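Local coordinates for CurJ (Moorea producens 3L, PDB 5TZ6), which probably eliminates water from an intermediate in curacin biosynthesis, as the dehydratase domain of a polyketide synthase module capable of vinylogous dehydration, at residues Ile245-Tyr251 with Leu288-Gly294; Leu8-Ile12 with Lys210-Pro215; Phe103-Ser109 with Ala132-Lys138. The protein carries 1 engineered substitution. All coordinates share one frame; numbering follows the deposited sequence.

Contact 1 of 3, residues Ile245-Tyr251 with Leu288-Gly294; sequences IDKFTFY and LVAQVIG
The Tyr251 ring meets segment Leu288-Gly294 with its edge: Val289 C, Ala290 N and Gln291 CB lie close to its plane, while Thr249 CG2, from the ring's own segment, sits 3.5 Å above one face. Gln291 O and Val292 CG2 both approach the Phe248 ring obliquely, Val292 CG2 3.3 Å from Phe248 CD2. These rings dress an antiparallel ladder of the dehydratase hotdog fold, with strand directions 174° apart. Thr249 N donates to Gln291 O at 2.8 Å, with an N-H...O angle of 173°, and Gln291 N returns a bond to Thr249 O. Phe248 shares its face of the sheet with Phe250, Ala290 and Val292, against Ile55 of helix 51-65; CG anti to the backbone N (chi1 -175°) brings the ring alongside Val292. Past the last rung, Leu288 CD2 reaches Tyr251 CE2 at 3.9 Å. Tyr251 OH comes within 3.2 Å of Gln291 NE2, but the angle is too poor for a bond; the hydroxyl pairs with Glu145, and Gln291 OE1 with Gln280. Ile293 is paired with two residues, Asp246 and Lys247, which makes a classic beta bulge where the first strand turns its corner. There Asp246 N donates to Gly294 O from above the carbonyl plane, and a water gives its hydrogen to the same Gly294 O at 2.7 Å while reaching Asp246 OD1 only weakly.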
loop_
_atom_site.group_PDB
_atom_site.type_symbol
_atom_site.label_atom_id
_atom_site.label_comp_id
_atom_site.label_asym_id
_atom_site.label_seq_id
_atom_site.Cartn_x
_atom_site.Cartn_y
_atom_site.Cartn_z
ATOM N N ILE A 245 23.947 15.772 -3.646
ATOM C CA ILE A 245 23.955 16.424 -2.339
ATOM C C ILE A 245 24.637 15.504 -1.333
ATOM O O ILE A 245 24.228 14.350 -1.164
ATOM C CB ILE A 245 22.532 16.767 -1.868
ATOM C CG1 ILE A 245 21.951 17.891 -2.722
ATOM C CG2 ILE A 245 22.540 17.170 -0.411
ATOM C CD1 ILE A 245 20.486 18.148 -2.474
ATOM N N ASP A 246 25.670 16.008 -0.659
ATOM C CA ASP A 246 26.333 15.188 0.351
ATOM C C ASP A 246 25.436 14.973 1.567
ATOM O O ASP A 246 25.244 13.836 2.005
ATOM C CB ASP A 246 27.673 15.807 0.749
ATOM C CG ASP A 246 28.670 15.814 -0.398
ATOM O OD1 ASP A 246 28.566 14.930 -1.275
ATOM O OD2 ASP A 246 29.553 16.700 -0.426
ATOM N N LYS A 247 24.864 16.044 2.123
ATOM C CA LYS A 247 23.970 15.856 3.260
ATOM C C LYS A 247 22.939 16.972 3.360
ATOM O O LYS A 247 23.292 18.152 3.368
ATOM C CB LYS A 247 24.767 15.770 4.564
ATOM C CG LYS A 247 23.900 15.570 5.794
ATOM C CD LYS A 247 24.735 15.178 6.989
ATOM C CE LYS A 247 25.698 16.290 7.357
ATOM N NZ LYS A 247 26.676 15.843 8.385
ATOM N N PHE A 248 21.671 16.592 3.481
ATOM C CA PHE A 248 20.566 17.514 3.706
ATOM C C PHE A 248 19.945 17.204 5.064
ATOM O O PHE A 248 19.437 16.102 5.278
ATOM C CB PHE A 248 19.525 17.376 2.595
ATOM C CG PHE A 248 18.405 18.375 2.677
ATOM C CD1 PHE A 248 17.457 18.300 3.683
ATOM C CD2 PHE A 248 18.284 19.373 1.723
ATOM C CE1 PHE A 248 16.428 19.216 3.754
ATOM C CE2 PHE A 248 17.252 20.291 1.784
ATOM C CZ PHE A 248 16.322 20.211 2.804
ATOM N N THR A 249 19.938 18.179 5.962
ATOM C CA THR A 249 19.407 17.989 7.303
ATOM C C THR A 249 18.176 18.860 7.507
ATOM O O THR A 249 18.218 20.076 7.282
ATOM C CB THR A 249 20.459 18.299 8.371
ATOM O OG1 THR A 249 21.648 17.550 8.099
ATOM C CG2 THR A 249 19.936 17.936 9.759
ATOM N N PHE A 250 17.085 18.220 7.911
ATOM C CA PHE A 250 15.862 18.884 8.328
ATOM C C PHE A 250 15.804 18.858 9.850
ATOM O O PHE A 250 15.834 17.780 10.457
ATOM C CB PHE A 250 14.643 18.187 7.726
ATOM C CG PHE A 250 13.326 18.665 8.275
ATOM C CD1 PHE A 250 12.810 19.909 7.926
ATOM C CD2 PHE A 250 12.602 17.867 9.145
ATOM C CE1 PHE A 250 11.588 20.336 8.436
ATOM C CE2 PHE A 250 11.385 18.291 9.660
ATOM C CZ PHE A 250 10.880 19.528 9.305
ATOM N N TYR A 251 15.733 20.041 10.460
ATOM C CA TYR A 251 15.684 20.187 11.913
ATOM C C TYR A 251 14.252 20.309 12.427
ATOM O O TYR A 251 13.821 19.509 13.260
ATOM C CB TYR A 251 16.526 21.397 12.340
ATOM C CG TYR A 251 17.986 21.242 11.989
ATOM C CD1 TYR A 251 18.857 20.584 12.846
ATOM C CD2 TYR A 251 18.488 21.724 10.789
ATOM C CE1 TYR A 251 20.190 20.426 12.528
ATOM C CE2 TYR A 251 19.824 21.571 10.458
ATOM C CZ TYR A 251 20.669 20.923 11.330
ATOM O OH TYR A 251 21.995 20.767 11.009
ATOM N N LEU A 288 17.868 27.330 13.116
ATOM C CA LEU A 288 18.186 26.659 11.864
ATOM C C LEU A 288 17.047 25.719 11.482
ATOM O O LEU A 288 16.682 24.824 12.249
ATOM C CB LEU A 288 19.501 25.900 12.015
ATOM C CG LEU A 288 20.329 25.546 10.784
ATOM C CD1 LEU A 288 20.570 26.770 9.911
ATOM C CD2 LEU A 288 21.646 24.950 11.248
ATOM N N VAL A 289 16.463 25.945 10.311
ATOM C CA VAL A 289 15.379 25.109 9.805
ATOM C C VAL A 289 15.914 23.924 9.003
ATOM O O VAL A 289 15.441 22.796 9.155
ATOM C CB VAL A 289 14.419 25.976 8.960
ATOM C CG1 VAL A 289 13.575 25.107 8.038
ATOM C CG2 VAL A 289 13.535 26.835 9.864
ATOM N N ALA A 290 16.900 24.154 8.142
ATOM C CA ALA A 290 17.437 23.101 7.293
ATOM C C ALA A 290 18.835 23.508 6.866
ATOM O O ALA A 290 19.175 24.695 6.833
ATOM C CB ALA A 290 16.550 22.840 6.069
ATOM N N GLN A 291 19.638 22.511 6.511
ATOM C CA GLN A 291 21.020 22.762 6.135
ATOM C C GLN A 291 21.439 21.798 5.038
ATOM O O GLN A 291 21.058 20.626 5.053
ATOM C CB GLN A 291 21.957 22.613 7.336
ATOM C CG GLN A 291 23.375 23.051 7.054
ATOM C CD GLN A 291 24.258 22.962 8.275
ATOM O OE1 GLN A 291 25.017 23.882 8.578
ATOM N NE2 GLN A 291 24.165 21.846 8.986
ATOM N N VAL A 292 22.217 22.296 4.084
ATOM C CA VAL A 292 22.678 21.502 2.952
ATOM C C VAL A 292 24.188 21.625 2.880
ATOM O O VAL A 292 24.720 22.736 2.754
ATOM C CB VAL A 292 22.042 21.951 1.628
ATOM C CG1 VAL A 292 22.618 21.145 0.462
ATOM C CG2 VAL A 292 20.536 21.819 1.699
ATOM N N ILE A 293 24.873 20.488 2.934
ATOM C CA ILE A 293 26.324 20.414 2.854
ATOM C C ILE A 293 26.673 19.657 1.584
ATOM O O ILE A 293 26.151 18.560 1.345
ATOM C CB ILE A 293 26.924 19.709 4.085
ATOM C CG1 ILE A 293 26.633 20.505 5.356
ATOM C CG2 ILE A 293 28.426 19.516 3.914
ATOM C CD1 ILE A 293 27.380 21.808 5.436
ATOM N N GLY A 294 27.564 20.230 0.785
ATOM C CA GLY A 294 28.006 19.551 -0.416
ATOM C C GLY A 294 26.979 19.521 -1.526
ATOM O O GLY A 294 26.843 18.499 -2.211
HETATM O O HOH W 1 27.571 16.578 -3.938
#

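Contact 2 of 3, residues Leu8-Ile12 with Lys210-Pro215; sequences LHPLI and KYQLHP
His9 and Tyr211 form an offset edge-to-face pair: the imidazole turns its edge to the phenol face, with planes 85° apart and ring centroids separated by 5.7 Å. The His9 side chain leaves with CG anti to the backbone N (chi1 -168°), which carries the imidazole across to the opposing loop and brings NE2 to Gln212 OE1 at 2.7 Å. NE2 is the donor, but the bond is bent, 137° at the hydrogen, and OE1 lies somewhat off the imidazole plane; the Gln212 chain, bent at chi2, presents its amide obliquely to that ring. Pro10 covers one face of Tyr211 by a CH-pi contact, its CG 3.9 Å from the ring centroid and close to the ring normal, and Pro10 CG also rests on Lys210 CB at 3.7 Å. On the opposite face lies CD2 of His214, the N-cap residue of helix 215-223. Leu11 crosses Tyr211 at about a right angle, with CG 3.3 Å from Tyr211 CE2 and CD2 at the ring edge, and its CD1 goes on to Pro215 CG at 4.2 Å. A type I turn from His9 to Ile12 thus offers three successive side chains to one tyrosine, fastening the N-terminal loop to the loop that leads into helix 215-223, which carries the ligand-pocket residue Asp219. Chemically, the grip is mostly aromatic and aliphatic, and the single cross-segment hydrogen bond, which places the hydrogen on NE2 of a buried histidine, probably holds the imidazole's rotation, with the Gln212 amide turning its oxygen to the donor.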
loop_
_atom_site.group_PDB
_atom_site.type_symbol
_atom_site.label_atom_id
_atom_site.label_comp_id
_atom_site.label_asym_id
_atom_site.label_seq_id
_atom_site.Cartn_x
_atom_site.Cartn_y
_atom_site.Cartn_z
ATOM N N LEU A 8 -2.191 10.321 4.370
ATOM C CA LEU A 8 -1.183 10.277 5.425
ATOM C C LEU A 8 -0.377 11.570 5.472
ATOM O O LEU A 8 0.007 12.028 6.555
ATOM C CB LEU A 8 -0.253 9.079 5.221
ATOM C CG LEU A 8 -0.919 7.705 5.104
ATOM C CD1 LEU A 8 0.118 6.614 4.864
ATOM C CD2 LEU A 8 -1.752 7.396 6.343
ATOM N N HIS A 9 -0.134 12.178 4.311
ATOM C CA HIS A 9 0.684 13.370 4.172
ATOM C C HIS A 9 0.323 13.946 2.816
ATOM O O HIS A 9 0.152 13.171 1.866
ATOM C CB HIS A 9 2.178 13.028 4.249
ATOM C CG HIS A 9 3.078 14.217 4.409
ATOM N ND1 HIS A 9 3.315 15.118 3.392
ATOM C CD2 HIS A 9 3.814 14.640 5.464
ATOM C CE1 HIS A 9 4.152 16.050 3.818
ATOM N NE2 HIS A 9 4.469 15.782 5.072
ATOM N N PRO A 10 0.186 15.267 2.677
ATOM C CA PRO A 10 -0.260 15.823 1.387
ATOM C C PRO A 10 0.523 15.276 0.199
ATOM O O PRO A 10 0.038 15.301 -0.937
ATOM C CB PRO A 10 -0.056 17.340 1.556
ATOM C CG PRO A 10 0.691 17.522 2.867
ATOM C CD PRO A 10 0.386 16.312 3.695
ATOM N N LEU A 11 1.724 14.756 0.452
ATOM C CA LEU A 11 2.575 14.199 -0.590
ATOM C C LEU A 11 2.543 12.677 -0.647
ATOM O O LEU A 11 3.172 12.095 -1.534
ATOM C CB LEU A 11 4.019 14.656 -0.379
ATOM C CG LEU A 11 4.312 16.136 -0.591
ATOM C CD1 LEU A 11 5.768 16.424 -0.274
ATOM C CD2 LEU A 11 3.966 16.554 -2.017
ATOM N N ILE A 12 1.834 12.017 0.268
ATOM C CA ILE A 12 1.907 10.565 0.399
ATOM C C ILE A 12 0.498 10.031 0.605
ATOM O O ILE A 12 -0.146 10.347 1.612
ATOM C CB ILE A 12 2.822 10.132 1.558
ATOM C CG1 ILE A 12 4.275 10.472 1.231
ATOM C CG2 ILE A 12 2.659 8.645 1.845
ATOM C CD1 ILE A 12 5.232 10.198 2.364
ATOM N N LYS A 210 1.110 21.209 7.016
ATOM C CA LYS A 210 1.212 19.756 6.985
ATOM C C LYS A 210 2.535 19.275 6.409
ATOM O O LYS A 210 2.908 18.119 6.632
ATOM C CB LYS A 210 0.054 19.164 6.174
ATOM C CG LYS A 210 -1.009 18.454 7.005
ATOM C CD LYS A 210 -1.886 19.439 7.757
ATOM C CE LYS A 210 -3.117 18.752 8.330
ATOM N NZ LYS A 210 -2.770 17.554 9.144
ATOM N N TYR A 211 3.249 20.133 5.686
ATOM C CA TYR A 211 4.544 19.774 5.130
ATOM C C TYR A 211 5.651 19.994 6.151
ATOM O O TYR A 211 5.612 20.946 6.936
ATOM C CB TYR A 211 4.848 20.612 3.888
ATOM C CG TYR A 211 4.019 20.314 2.656
ATOM C CD1 TYR A 211 2.796 20.938 2.453
ATOM C CD2 TYR A 211 4.480 19.444 1.675
ATOM C CE1 TYR A 211 2.042 20.685 1.316
ATOM C CE2 TYR A 211 3.730 19.183 0.535
ATOM C CZ TYR A 211 2.513 19.808 0.362
ATOM O OH TYR A 211 1.762 19.558 -0.767
ATOM N N GLN A 212 6.651 19.111 6.133
ATOM C CA GLN A 212 7.907 19.424 6.807
ATOM C C GLN A 212 8.594 20.606 6.128
ATOM O O GLN A 212 8.839 21.645 6.752
ATOM C CB GLN A 212 8.828 18.198 6.828
ATOM C CG GLN A 212 8.447 17.120 7.835
ATOM C CD GLN A 212 7.066 16.548 7.600
ATOM O OE1 GLN A 212 6.763 16.062 6.512
ATOM N NE2 GLN A 212 6.220 16.596 8.624
ATOM N N LEU A 213 8.922 20.451 4.846
ATOM C CA LEU A 213 9.419 21.533 4.004
ATOM C C LEU A 213 8.728 21.430 2.658
ATOM O O LEU A 213 8.885 20.427 1.956
ATOM C CB LEU A 213 10.937 21.475 3.820
ATOM C CG LEU A 213 11.835 21.865 4.987
ATOM C CD1 LEU A 213 13.280 21.882 4.529
ATOM C CD2 LEU A 213 11.428 23.221 5.545
ATOM N N HIS A 214 7.964 22.457 2.308
ATOM C CA HIS A 214 7.234 22.445 1.054
ATOM C C HIS A 214 8.201 22.249 -0.111
ATOM O O HIS A 214 9.307 22.806 -0.104
ATOM C CB HIS A 214 6.456 23.749 0.880
ATOM C CG HIS A 214 5.334 23.657 -0.108
ATOM N ND1 HIS A 214 5.530 23.757 -1.468
ATOM C CD2 HIS A 214 4.001 23.480 0.068
ATOM C CE1 HIS A 214 4.368 23.641 -2.088
ATOM N NE2 HIS A 214 3.424 23.474 -1.179
ATOM N N PRO A 215 7.848 21.432 -1.101
ATOM C CA PRO A 215 8.750 21.269 -2.253
ATOM C C PRO A 215 9.247 22.596 -2.803
ATOM O O PRO A 215 10.443 22.724 -3.104
ATOM C CB PRO A 215 7.891 20.506 -3.267
ATOM C CG PRO A 215 6.837 19.812 -2.456
ATOM C CD PRO A 215 6.615 20.634 -1.216
#

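Contact 3 of 3, residues Phe103-Ser109 with Ala132-Lys138; sequences FSFQVIS and AVHATGK
Phe105 takes the first torsion that sets CG between its backbone N and carbonyl carbon (chi1 70°), and this folds the ring across to lie on Gly137 of the neighbouring strand. Gly137 CA stands 3.7 Å from the Phe105 ring centroid, a CH-pi contact over the face, and Gly137 N lies 3.2 Å above the plane of the same Phe105 ring. A side chain on Gly137 would run into Phe105 CZ, so the aromatic occupies the place a CB would need. Replacing Phe105 with an alanine would probably uncover the Gly137 backbone and open a gap beside Leu58 and Ile73. At the far end Ser109 adopts a similar first torsion (chi1 76°), bringing OG to His134 NE2 at a very short 2.5 Å; either atom could be the donor. Ser109 OG is also bonded to Arg90 and His134 ND1 to Gln80 O, so the imidazole is held at both nitrogens. Between these ends runs an antiparallel ladder interrupted by a classic beta bulge: Val107 O accepts from both His134 N at 2.6 Å and Ala135 N at 3.1 Å, which shifts the pairing by one residue. Val107 N closes the rung with Ala135 O at 2.8 Å. Strand 102-110 lies between strands 90-99 and 132-141 in the dehydratase hotdog fold; Phe105, Val107 and Ala135 face helix 51-65 at His54 and Leu58, whereas Gln106 and Ile108, on the other face, pack on Leu20 of the second subunit.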
loop_
_atom_site.group_PDB
_atom_site.type_symbol
_atom_site.label_atom_id
_atom_site.label_comp_id
_atom_site.label_asym_id
_atom_site.label_seq_id
_atom_site.Cartn_x
_atom_site.Cartn_y
_atom_site.Cartn_z
ATOM N N PHE A 103 18.078 3.866 6.335
ATOM C CA PHE A 103 17.399 3.252 5.204
ATOM C C PHE A 103 18.063 3.746 3.929
ATOM O O PHE A 103 18.242 4.953 3.754
ATOM C CB PHE A 103 15.910 3.625 5.156
ATOM C CG PHE A 103 15.106 3.117 6.318
ATOM C CD1 PHE A 103 14.635 1.817 6.338
ATOM C CD2 PHE A 103 14.779 3.959 7.367
ATOM C CE1 PHE A 103 13.884 1.351 7.404
ATOM C CE2 PHE A 103 14.025 3.505 8.430
ATOM C CZ PHE A 103 13.576 2.196 8.450
ATOM N N SER A 104 18.416 2.834 3.037
ATOM C CA SER A 104 18.693 3.237 1.669
ATOM C C SER A 104 17.360 3.451 0.968
ATOM O O SER A 104 16.409 2.697 1.177
ATOM C CB SER A 104 19.529 2.184 0.944
ATOM O OG SER A 104 19.019 0.884 1.200
ATOM N N PHE A 105 17.262 4.503 0.174
ATOM C CA PHE A 105 15.992 4.813 -0.451
ATOM C C PHE A 105 16.161 4.947 -1.953
ATOM O O PHE A 105 17.195 5.422 -2.449
ATOM C CB PHE A 105 15.367 6.110 0.127
ATOM C CG PHE A 105 16.106 7.357 -0.255
ATOM C CD1 PHE A 105 15.896 7.950 -1.499
ATOM C CD2 PHE A 105 17.009 7.941 0.619
ATOM C CE1 PHE A 105 16.586 9.103 -1.870
ATOM C CE2 PHE A 105 17.698 9.101 0.259
ATOM C CZ PHE A 105 17.488 9.679 -0.989
ATOM N N GLN A 106 15.109 4.531 -2.659
ATOM C CA GLN A 106 14.904 4.840 -4.067
ATOM C C GLN A 106 13.519 5.451 -4.236
ATOM O O GLN A 106 12.522 4.857 -3.813
ATOM C CB GLN A 106 15.029 3.586 -4.938
ATOM C CG GLN A 106 16.433 3.036 -5.040
ATOM C CD GLN A 106 16.504 1.793 -5.902
ATOM O OE1 GLN A 106 16.001 0.733 -5.523
ATOM N NE2 GLN A 106 17.130 1.916 -7.073
ATOM N N VAL A 107 13.457 6.629 -4.845
ATOM C CA VAL A 107 12.210 7.234 -5.292
ATOM C C VAL A 107 12.062 6.952 -6.780
ATOM O O VAL A 107 12.874 7.429 -7.592
ATOM C CB VAL A 107 12.179 8.748 -5.023
ATOM C CG1 VAL A 107 10.889 9.339 -5.566
ATOM C CG2 VAL A 107 12.319 9.045 -3.538
ATOM N N ILE A 108 11.007 6.198 -7.123
ATOM C CA ILE A 108 10.732 5.722 -8.475
ATOM C C ILE A 108 9.308 6.119 -8.858
ATOM O O ILE A 108 8.507 6.528 -8.018
ATOM C CB ILE A 108 10.894 4.193 -8.611
ATOM C CG1 ILE A 108 9.743 3.470 -7.910
ATOM C CG2 ILE A 108 12.229 3.734 -8.042
ATOM C CD1 ILE A 108 9.764 1.977 -8.129
ATOM N N SER A 109 8.995 5.981 -10.147
ATOM C CA SER A 109 7.640 6.215 -10.635
ATOM C C SER A 109 7.363 5.348 -11.856
ATOM O O SER A 109 8.275 4.799 -12.482
ATOM C CB SER A 109 7.415 7.686 -10.985
ATOM O OG SER A 109 8.034 7.982 -12.219
ATOM N N ALA A 132 10.940 4.196 -13.635
ATOM C CA ALA A 132 12.065 5.117 -13.631
ATOM C C ALA A 132 12.480 5.427 -12.200
ATOM O O ALA A 132 11.650 5.452 -11.288
ATOM C CB ALA A 132 11.725 6.416 -14.365
ATOM N N VAL A 133 13.777 5.659 -12.013
ATOM C CA VAL A 133 14.328 6.058 -10.722
ATOM C C VAL A 133 14.604 7.556 -10.757
ATOM O O VAL A 133 15.300 8.055 -11.655
ATOM C CB VAL A 133 15.602 5.264 -10.391
ATOM C CG1 VAL A 133 16.172 5.712 -9.058
ATOM C CG2 VAL A 133 15.302 3.774 -10.369
ATOM N N HIS A 134 14.050 8.279 -9.787
ATOM C CA HIS A 134 14.196 9.723 -9.733
ATOM C C HIS A 134 15.083 10.209 -8.605
ATOM O O HIS A 134 15.612 11.323 -8.697
ATOM C CB HIS A 134 12.818 10.385 -9.604
ATOM C CG HIS A 134 11.855 9.948 -10.660
ATOM N ND1 HIS A 134 12.126 10.077 -12.006
ATOM C CD2 HIS A 134 10.633 9.372 -10.574
ATOM C CE1 HIS A 134 11.107 9.606 -12.703
ATOM N NE2 HIS A 134 10.189 9.172 -11.858
ATOM N N ALA A 135 15.276 9.410 -7.558
ATOM C CA ALA A 135 16.239 9.832 -6.549
ATOM C C ALA A 135 16.702 8.617 -5.772
ATOM O O ALA A 135 15.960 7.653 -5.609
ATOM C CB ALA A 135 15.645 10.883 -5.599
ATOM N N THR A 136 17.945 8.663 -5.313
ATOM C CA THR A 136 18.492 7.581 -4.516
ATOM C C THR A 136 19.312 8.189 -3.398
ATOM O O THR A 136 19.768 9.331 -3.497
ATOM C CB THR A 136 19.349 6.635 -5.368
ATOM O OG1 THR A 136 20.400 7.380 -5.990
ATOM C CG2 THR A 136 18.504 6.018 -6.453
ATOM N N GLY A 137 19.488 7.428 -2.324
ATOM C CA GLY A 137 20.420 7.866 -1.302
ATOM C C GLY A 137 20.175 7.148 0.013
ATOM O O GLY A 137 19.621 6.057 0.042
ATOM N N LYS A 138 20.591 7.803 1.095
ATOM C CA LYS A 138 20.531 7.238 2.434
ATOM C C LYS A 138 19.753 8.177 3.348
ATOM O O LYS A 138 19.756 9.392 3.163
ATOM C CB LYS A 138 21.958 6.987 2.956
ATOM C CG LYS A 138 22.124 6.843 4.450
ATOM C CD LYS A 138 23.383 6.041 4.743
ATOM C CE LYS A 138 24.612 6.715 4.133
ATOM N NZ LYS A 138 25.368 7.550 5.101
#

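From the N terminus, the loop at 8-12 opens contact 2, which closes only at 210-215; contact 3 opens and closes within that span, pairing strands 102-110 and 132-141. Contact 1 follows in series, joining strands 239-250 and 288-300 after contact 2 has closed. None of the three cross. Contact 2 links the N-terminal part of the chain to the second hotdog half, and it touches contact 1 through Leu213, which packs against Phe250, Val289 and Ala290. Contacts 1 and 3 do not touch, their nearest atoms being about 7 Å apart; strand 71-77, which pairs with both 132-141 and 239-250, bridges them.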